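PDB 4G78: histidine phosphotransfer protein from Medicago truncatula, which probably relays phosphoryl groups from cytokinin sensor histidine kinases to response regulators, carrying the phosphate on a histidine of its helix bundle. Local coordinates for residues Ala92-Lys95 against Asn96-Thr100; Gly112-Arg115 against Cys116-Leu120; Leu131-Leu134 against Phe135-Gln138. All coordinates share one frame; numbering follows the deposited sequence. Where two conformers were deposited one is given.

Interaction 1 (Ala92-Lys95 against Asn96-Thr100)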
loop_
_atom_site.group_PDB
_atom_site.type_symbol
_atom_site.label_atom_id
_atom_site.label_comp_id
_atom_site.label_asym_id
_atom_site.label_seq_id
_atom_site.Cartn_x
_atom_site.Cartn_y
_atom_site.Cartn_z
ATOM N N ALA A 92 -4.782 0.080 4.049
ATOM C CA ALA A 92 -5.341 0.589 5.278
ATOM C C ALA A 92 -4.292 0.929 6.339
ATOM O O ALA A 92 -4.319 1.984 6.938
ATOM C CB ALA A 92 -6.338 -0.413 5.844
ATOM N N ARG A 93 -3.363 -0.010 6.583
ATOM C CA ARG A 93 -2.322 0.240 7.584
ATOM C C ARG A 93 -1.426 1.373 7.162
ATOM O O ARG A 93 -1.004 2.198 7.995
ATOM C CB ARG A 93 -1.574 -1.033 7.939
ATOM C CG ARG A 93 -2.287 -1.893 8.967
ATOM C CD ARG A 93 -1.847 -3.338 8.984
ATOM N NE ARG A 93 -0.448 -3.484 9.378
ATOM C CZ ARG A 93 0.073 -4.639 9.813
ATOM N NH1 ARG A 93 -0.686 -5.690 9.999
ATOM N NH2 ARG A 93 1.375 -4.700 10.058
ATOM N N VAL A 94 -1.077 1.470 5.871
ATOM C CA VAL A 94 -0.254 2.582 5.389
ATOM C C VAL A 94 -1.007 3.893 5.605
ATOM O O VAL A 94 -0.444 4.878 6.116
ATOM C CB VAL A 94 0.157 2.364 3.932
ATOM C CG1 VAL A 94 0.898 3.609 3.405
ATOM C CG2 VAL A 94 1.006 1.135 3.732
ATOM N N LYS A 95 -2.290 3.941 5.212
ATOM C CA LYS A 95 -3.099 5.144 5.371
ATOM C C LYS A 95 -3.105 5.593 6.824
ATOM O O LYS A 95 -2.983 6.802 7.118
ATOM C CB LYS A 95 -4.530 4.849 4.871
ATOM C CG LYS A 95 -5.558 5.866 5.285
ATOM C CD LYS A 95 -6.944 5.472 4.895
ATOM C CE LYS A 95 -8.022 5.961 5.784
ATOM N NZ LYS A 95 -8.298 5.153 7.003
ATOM N N ASN A 96 -3.278 4.640 7.737
ATOM C CA ASN A 96 -3.437 5.027 9.110
ATOM C C ASN A 96 -2.130 5.541 9.667
ATOM O O ASN A 96 -2.122 6.521 10.434
ATOM C CB ASN A 96 -4.084 3.883 9.856
ATOM C CG ASN A 96 -5.556 3.660 9.394
ATOM O OD1 ASN A 96 -6.222 4.657 8.923
ATOM N ND2 ASN A 96 -6.057 2.496 9.516
ATOM N N VAL A 97 -0.988 5.024 9.268
ATOM C CA VAL A 97 0.288 5.626 9.700
ATOM C C VAL A 97 0.392 7.038 9.180
ATOM O O VAL A 97 0.932 7.932 9.885
ATOM C CB VAL A 97 1.534 4.810 9.254
ATOM C CG1 VAL A 97 2.780 5.526 9.618
ATOM C CG2 VAL A 97 1.573 3.381 9.788
ATOM N N CYS A 98 -0.028 7.300 7.972
ATOM C CA CYS A 98 0.086 8.649 7.444
ATOM C C CYS A 98 -0.627 9.643 8.314
ATOM O O CYS A 98 -0.212 10.795 8.443
ATOM C CB CYS A 98 -0.470 8.708 6.023
ATOM S SG CYS A 98 0.512 7.857 4.824
ATOM N N GLY A 99 -1.728 9.244 8.962
ATOM C CA GLY A 99 -2.474 10.162 9.778
ATOM C C GLY A 99 -1.769 10.502 11.071
ATOM O O GLY A 99 -2.107 11.507 11.721
ATOM N N THR A 100 -0.763 9.801 11.457
ATOM C CA THR A 100 -0.034 10.097 12.681
ATOM C C THR A 100 0.949 11.241 12.580
ATOM O O THR A 100 1.418 11.698 13.635
ATOM C CB THR A 100 0.620 8.870 13.224
ATOM O OG1 THR A 100 1.739 8.478 12.358
ATOM C CG2 THR A 100 -0.265 7.688 13.449
#
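K95 and N96 are sequence neighbours whose side chains cross obliquely and meet at their polar ends. K95 NZ donates to N96 OD1 at 2.9 Å. The nitrogen comes in tilted 20° from the plane of the amide. The lysine chain runs out extended and bends only at its last torsion (chi4 -83°), which folds NZ back onto the asparagine. N96 keeps CG beside its own backbone N (chi1 -68°), and this lays the amide close to the carbonyl of A92. N96 CG is 3.2 Å from A92 O. N96 ND2 is near the same oxygen too, but at a poor angle, so A92 O is bonded by N96 N (3.0 Å) and not by the amide NH2. The single bond to OD1 holds the lysine's ammonium beside the exposed N96. The lysine chain also touches S86 of helix 72-89.

The backbone here is helix 92-99, one short helix of the all-helical HPt bundle. It packs beside helix 72-89, which carries H80, the predicted phosphohistidine. Its i to i+4 bonds include C98 N to V94 O at 3.1 Å, while G99 N to K95 O is weak at 3.3 Å.

V94 belongs to the inner side. Its CB points away from the following turn, and CG1 comes no nearer to C98 SG than 4.5 Å. Its packing is instead with S86 and with L120 of helix 110-145. The guanidinium of R93 goes to E123 of helix 110-145 in a salt bridge, and makes a cation-pi contact with Y23. At the far end of the segment, T100 OG1 donates to V97 O at 2.7 Å, in the carbonyl plane and on a lone pair. V97 O accepts from T100 N as well, so two donors of one residue share it.

Interaction 2 (Gly112-Arg115 against Cys116-Leu120)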
loop_
_atom_site.group_PDB
_atom_site.type_symbol
_atom_site.label_atom_id
_atom_site.label_comp_id
_atom_site.label_asym_id
_atom_site.label_seq_id
_atom_site.Cartn_x
_atom_site.Cartn_y
_atom_site.Cartn_z
ATOM N N GLY A 112 9.395 12.450 16.836
ATOM C CA GLY A 112 8.094 11.883 16.450
ATOM C C GLY A 112 7.937 11.598 14.978
ATOM O O GLY A 112 7.465 10.601 14.529
ATOM N N CYS A 113 8.338 12.589 14.197
ATOM C CA CYS A 113 8.267 12.447 12.755
ATOM C C CYS A 113 9.141 11.273 12.275
ATOM O O CYS A 113 8.734 10.539 11.347
ATOM C CB CYS A 113 8.629 13.717 12.005
ATOM S SG CYS A 113 7.443 15.051 12.102
ATOM N N VAL A 114 10.340 11.132 12.861
ATOM C CA VAL A 114 11.224 10.029 12.480
ATOM C C VAL A 114 10.538 8.757 12.763
ATOM O O VAL A 114 10.554 7.813 11.958
ATOM C CB VAL A 114 12.553 10.190 13.247
ATOM C CG1 VAL A 114 13.281 8.882 13.253
ATOM C CG2 VAL A 114 13.324 11.411 12.671
ATOM N N ARG A 115 9.930 8.629 13.973
ATOM C CA ARG A 115 9.220 7.353 14.310
ATOM C C ARG A 115 8.149 7.095 13.297
ATOM O O ARG A 115 7.907 5.931 12.900
ATOM C CB ARG A 115 8.642 7.512 15.731
ATOM C CG ARG A 115 9.760 7.498 16.820
ATOM C CD ARG A 115 9.075 7.249 18.170
ATOM N NE ARG A 115 8.405 8.376 18.705
ATOM C CZ ARG A 115 8.864 9.401 19.362
ATOM N NH1 ARG A 115 10.161 9.526 19.659
ATOM N NH2 ARG A 115 8.034 10.376 19.778
ATOM N N CYS A 116 7.319 8.105 12.990
ATOM C CA CYS A 116 6.249 7.960 12.038
ATOM C C CYS A 116 6.771 7.484 10.680
ATOM O O CYS A 116 6.204 6.609 10.020
ATOM C CB CYS A 116 5.437 9.248 11.842
ATOM S SG CYS A 116 4.568 9.783 13.299
ATOM N N LEU A 117 7.874 8.066 10.204
ATOM C CA LEU A 117 8.464 7.654 8.924
ATOM C C LEU A 117 8.982 6.224 8.936
ATOM O O LEU A 117 8.783 5.466 7.967
ATOM C CB LEU A 117 9.534 8.628 8.471
ATOM C CG LEU A 117 10.145 8.296 7.074
ATOM C CD1 LEU A 117 9.033 8.240 5.999
ATOM C CD2 LEU A 117 11.339 9.161 6.833
ATOM N N GLN A 118 9.574 5.820 10.063
ATOM C CA GLN A 118 10.019 4.449 10.155
ATOM C C GLN A 118 8.805 3.473 10.081
ATOM O O GLN A 118 8.901 2.483 9.347
ATOM C CB GLN A 118 10.793 4.194 11.452
ATOM C CG GLN A 118 12.129 4.866 11.590
ATOM C CD GLN A 118 12.685 5.037 12.999
ATOM O OE1 GLN A 118 12.012 4.946 14.022
ATOM N NE2 GLN A 118 13.973 5.309 12.933
ATOM N N GLN A 119 7.750 3.817 10.734
ATOM C CA GLN A 119 6.557 2.970 10.662
ATOM C C GLN A 119 6.006 2.959 9.251
ATOM O O GLN A 119 5.527 1.921 8.785
ATOM C CB GLN A 119 5.532 3.453 11.637
ATOM C CG GLN A 119 5.843 3.155 13.062
ATOM C CD GLN A 119 6.048 1.607 13.186
ATOM O OE1 GLN A 119 5.119 0.821 12.889
ATOM N NE2 GLN A 119 7.310 1.232 13.530
ATOM N N LEU A 120 5.988 4.109 8.615
ATOM C CA LEU A 120 5.451 4.217 7.262
ATOM C C LEU A 120 6.242 3.374 6.277
ATOM O O LEU A 120 5.694 2.629 5.442
ATOM C CB LEU A 120 5.424 5.686 6.849
ATOM C CG LEU A 120 4.885 5.972 5.462
ATOM C CD1 LEU A 120 3.474 5.440 5.301
ATOM C CD2 LEU A 120 4.932 7.458 5.166
HETATM O O HOH W 1 8.495 3.848 14.653
#
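V114 and Q118 lie one turn apart and touch through their side chains. V114 CG1 is 3.7 Å from Q118 NE2. CG of Q118 sits beside its own backbone N (chi1 -68°), which swings the extended chain back over the preceding turn. Q118 CG then rests 3.4 Å from V114 O, the same oxygen that accepts from Q118 N.

On another side, C116 N donates to G112 O at 2.9 Å, an almost straight bond (170° at the hydrogen). G112 CA lies 3.6 Å above one face of the R115 guanidinium, offset toward its rim.

R115 O has two donors. Q119 N reaches it at 3.0 Å, and a water donates to it at 2.8 Å. The water in turn accepts from Q119 NE2 at 3.1 Å. The glutamine chain bends at chi2 (-56°), bringing its amide within reach of that water.

Further out, N109 OD1 bonds G112 N near the start of helix 110-145. The buried side of the turn faces other helices: C116 packs on F101 and F104, while C113 and L117 meet L65 of helix 41-66.

The chemistry is therefore divided. Thiols and leucines face the bundle. The Q118 amide packs against V114, and the side-chain amide of Q119 reaches the R115 carbonyl oxygen through a water, while its backbone N bonds that oxygen directly.

Interaction 3 (Leu131-Leu134 against Phe135-Gln138)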
loop_
_atom_site.group_PDB
_atom_site.type_symbol
_atom_site.label_atom_id
_atom_site.label_comp_id
_atom_site.label_asym_id
_atom_site.label_seq_id
_atom_site.Cartn_x
_atom_site.Cartn_y
_atom_site.Cartn_z
ATOM N N LEU A 131 1.353 -7.836 -1.453
ATOM C CA LEU A 131 0.646 -7.698 -2.701
ATOM C C LEU A 131 1.366 -8.346 -3.843
ATOM O O LEU A 131 0.752 -8.983 -4.707
ATOM C CB LEU A 131 0.388 -6.221 -3.064
ATOM C CG LEU A 131 -0.714 -5.571 -2.245
ATOM C CD1 LEU A 131 -0.742 -4.076 -2.577
ATOM C CD2 LEU A 131 -2.054 -6.269 -2.458
ATOM N N LYS A 132 2.696 -8.230 -3.915
ATOM C CA LYS A 132 3.451 -8.883 -4.971
ATOM C C LYS A 132 3.209 -10.378 -4.933
ATOM O O LYS A 132 3.149 -11.037 -5.980
ATOM C CB LYS A 132 4.945 -8.529 -4.868
ATOM C CG LYS A 132 5.280 -7.166 -5.477
ATOM C CD LYS A 132 6.794 -6.929 -5.617
ATOM C CE LYS A 132 7.123 -6.646 -7.080
ATOM N NZ LYS A 132 7.947 -5.378 -7.223
ATOM N N TYR A 133 3.109 -10.961 -3.755
ATOM C CA TYR A 133 2.796 -12.407 -3.644
ATOM C C TYR A 133 1.416 -12.720 -4.147
ATOM O O TYR A 133 1.215 -13.685 -4.906
ATOM C CB TYR A 133 3.026 -12.830 -2.204
ATOM C CG TYR A 133 2.840 -14.318 -1.991
ATOM C CD1 TYR A 133 3.566 -15.254 -2.751
ATOM C CD2 TYR A 133 1.998 -14.828 -1.036
ATOM C CE1 TYR A 133 3.390 -16.609 -2.546
ATOM C CE2 TYR A 133 1.877 -16.190 -0.837
ATOM C CZ TYR A 133 2.582 -17.082 -1.618
ATOM O OH TYR A 133 2.416 -18.421 -1.377
ATOM N N LEU A 134 0.431 -11.890 -3.799
ATOM C CA LEU A 134 -0.935 -12.034 -4.296
ATOM C C LEU A 134 -0.893 -12.082 -5.836
ATOM O O LEU A 134 -1.500 -12.952 -6.471
ATOM C CB LEU A 134 -1.744 -10.889 -3.645
ATOM C CG LEU A 134 -3.269 -11.003 -3.824
ATOM C CD1 LEU A 134 -3.850 -12.245 -3.452
ATOM C CD2 LEU A 134 -3.857 -9.820 -3.120
ATOM N N PHE A 135 -0.208 -11.112 -6.425
ATOM C CA PHE A 135 -0.188 -10.992 -7.863
ATOM C C PHE A 135 0.573 -12.140 -8.518
ATOM O O PHE A 135 0.196 -12.609 -9.598
ATOM C CB PHE A 135 0.429 -9.644 -8.258
ATOM C CG PHE A 135 -0.330 -8.437 -7.734
ATOM C CD1 PHE A 135 -1.677 -8.471 -7.429
ATOM C CD2 PHE A 135 0.363 -7.231 -7.596
ATOM C CE1 PHE A 135 -2.375 -7.341 -7.014
ATOM C CE2 PHE A 135 -0.336 -6.080 -7.165
ATOM C CZ PHE A 135 -1.678 -6.168 -6.873
ATOM N N LYS A 136 1.635 -12.641 -7.850
ATOM C CA LYS A 136 2.358 -13.814 -8.371
ATOM C C LYS A 136 1.414 -14.990 -8.500
ATOM O O LYS A 136 1.393 -15.686 -9.519
ATOM C CB LYS A 136 3.522 -14.159 -7.390
ATOM C CG LYS A 136 4.331 -15.438 -7.810
ATOM C CD LYS A 136 5.387 -15.767 -6.736
ATOM C CE LYS A 136 6.349 -16.817 -7.100
ATOM N NZ LYS A 136 5.832 -18.169 -7.074
ATOM N N LEU A 137 0.639 -15.246 -7.451
ATOM C CA LEU A 137 -0.283 -16.374 -7.475
ATOM C C LEU A 137 -1.344 -16.173 -8.564
ATOM O O LEU A 137 -1.689 -17.118 -9.284
ATOM C CB LEU A 137 -0.962 -16.515 -6.112
ATOM C CG LEU A 137 0.008 -16.883 -4.949
ATOM C CD1 LEU A 137 -0.698 -16.648 -3.622
ATOM C CD2 LEU A 137 0.481 -18.333 -5.098
ATOM N N GLN A 138 -1.888 -14.961 -8.684
ATOM C CA GLN A 138 -2.897 -14.696 -9.707
ATOM C C GLN A 138 -2.342 -14.969 -11.081
ATOM O O GLN A 138 -3.028 -15.544 -11.957
ATOM C CB GLN A 138 -3.334 -13.234 -9.715
ATOM C CG GLN A 138 -4.202 -12.965 -8.546
ATOM C CD GLN A 138 -4.696 -11.562 -8.391
ATOM O OE1 GLN A 138 -5.596 -11.299 -7.563
ATOM N NE2 GLN A 138 -4.115 -10.624 -9.058
#
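A methyl of L137 sits over the face of the Y133 ring. L137 CD1 is 4.0 Å from the centroid of the Y133 ring and 18° off the normal, which is a CH-pi contact. With CG of Y133 anti to the backbone N (chi1 -176°), the ring lies where that methyl can cover its face. K136 CD approaches the same ring at its edge, near the plane.

The F135 ring is set differently. Its CG stands beside the backbone N (chi1 -61°), which folds the ring back over the preceding turn. L131 O sits 3.2 Å above one face of the F135 ring, toward the rim, and F135 CE2 is 4.2 Å from L131 CB. That oxygen is already bonded by F135 N at 2.9 Å. Around it, L131 and F135 pack on M47 of helix 41-66, and F135 also on I44. With an alanine in place of F135, L131 O would probably lose its cover and a gap would open toward I44 and M47.

L134 O accepts from Q138 N at 3.0 Å. L134 and Q138 both touch L11 of helix 6-20.

The tyrosine keeps its polar end for helix 6-20: OH is hydrogen-bonded to K10, and its ring meets H14 edge-to-face. K136 NZ pairs with E140. One turn thus separates its chemistry: F135 packs on helix 41-66 with a carbonyl oxygen over one ring face, while Y133 is apolar on its face but polar at its hydroxyl.

The three interactions come in series along the chain, each local to one helix or its end. Interaction 1 runs through helix 92-99 to T100. Interactions 2 and 3 share the long helix 110-145, with centres about 28 Å apart. Interactions 1 and 2 lie on the same side of the chain's centre, their centres about 11 Å apart, and they touch: V94 CG1 is 3.7 Å from L120 CD1. Interaction 3 lies on the opposite side, its nearest atoms about 8 Å from interaction 1. Helix 110-145 thus spans the protein. Near one end it packs on helix 92-99 within the HPt domain, and farther along it packs on the N-terminal helices 6-20 and 26-32.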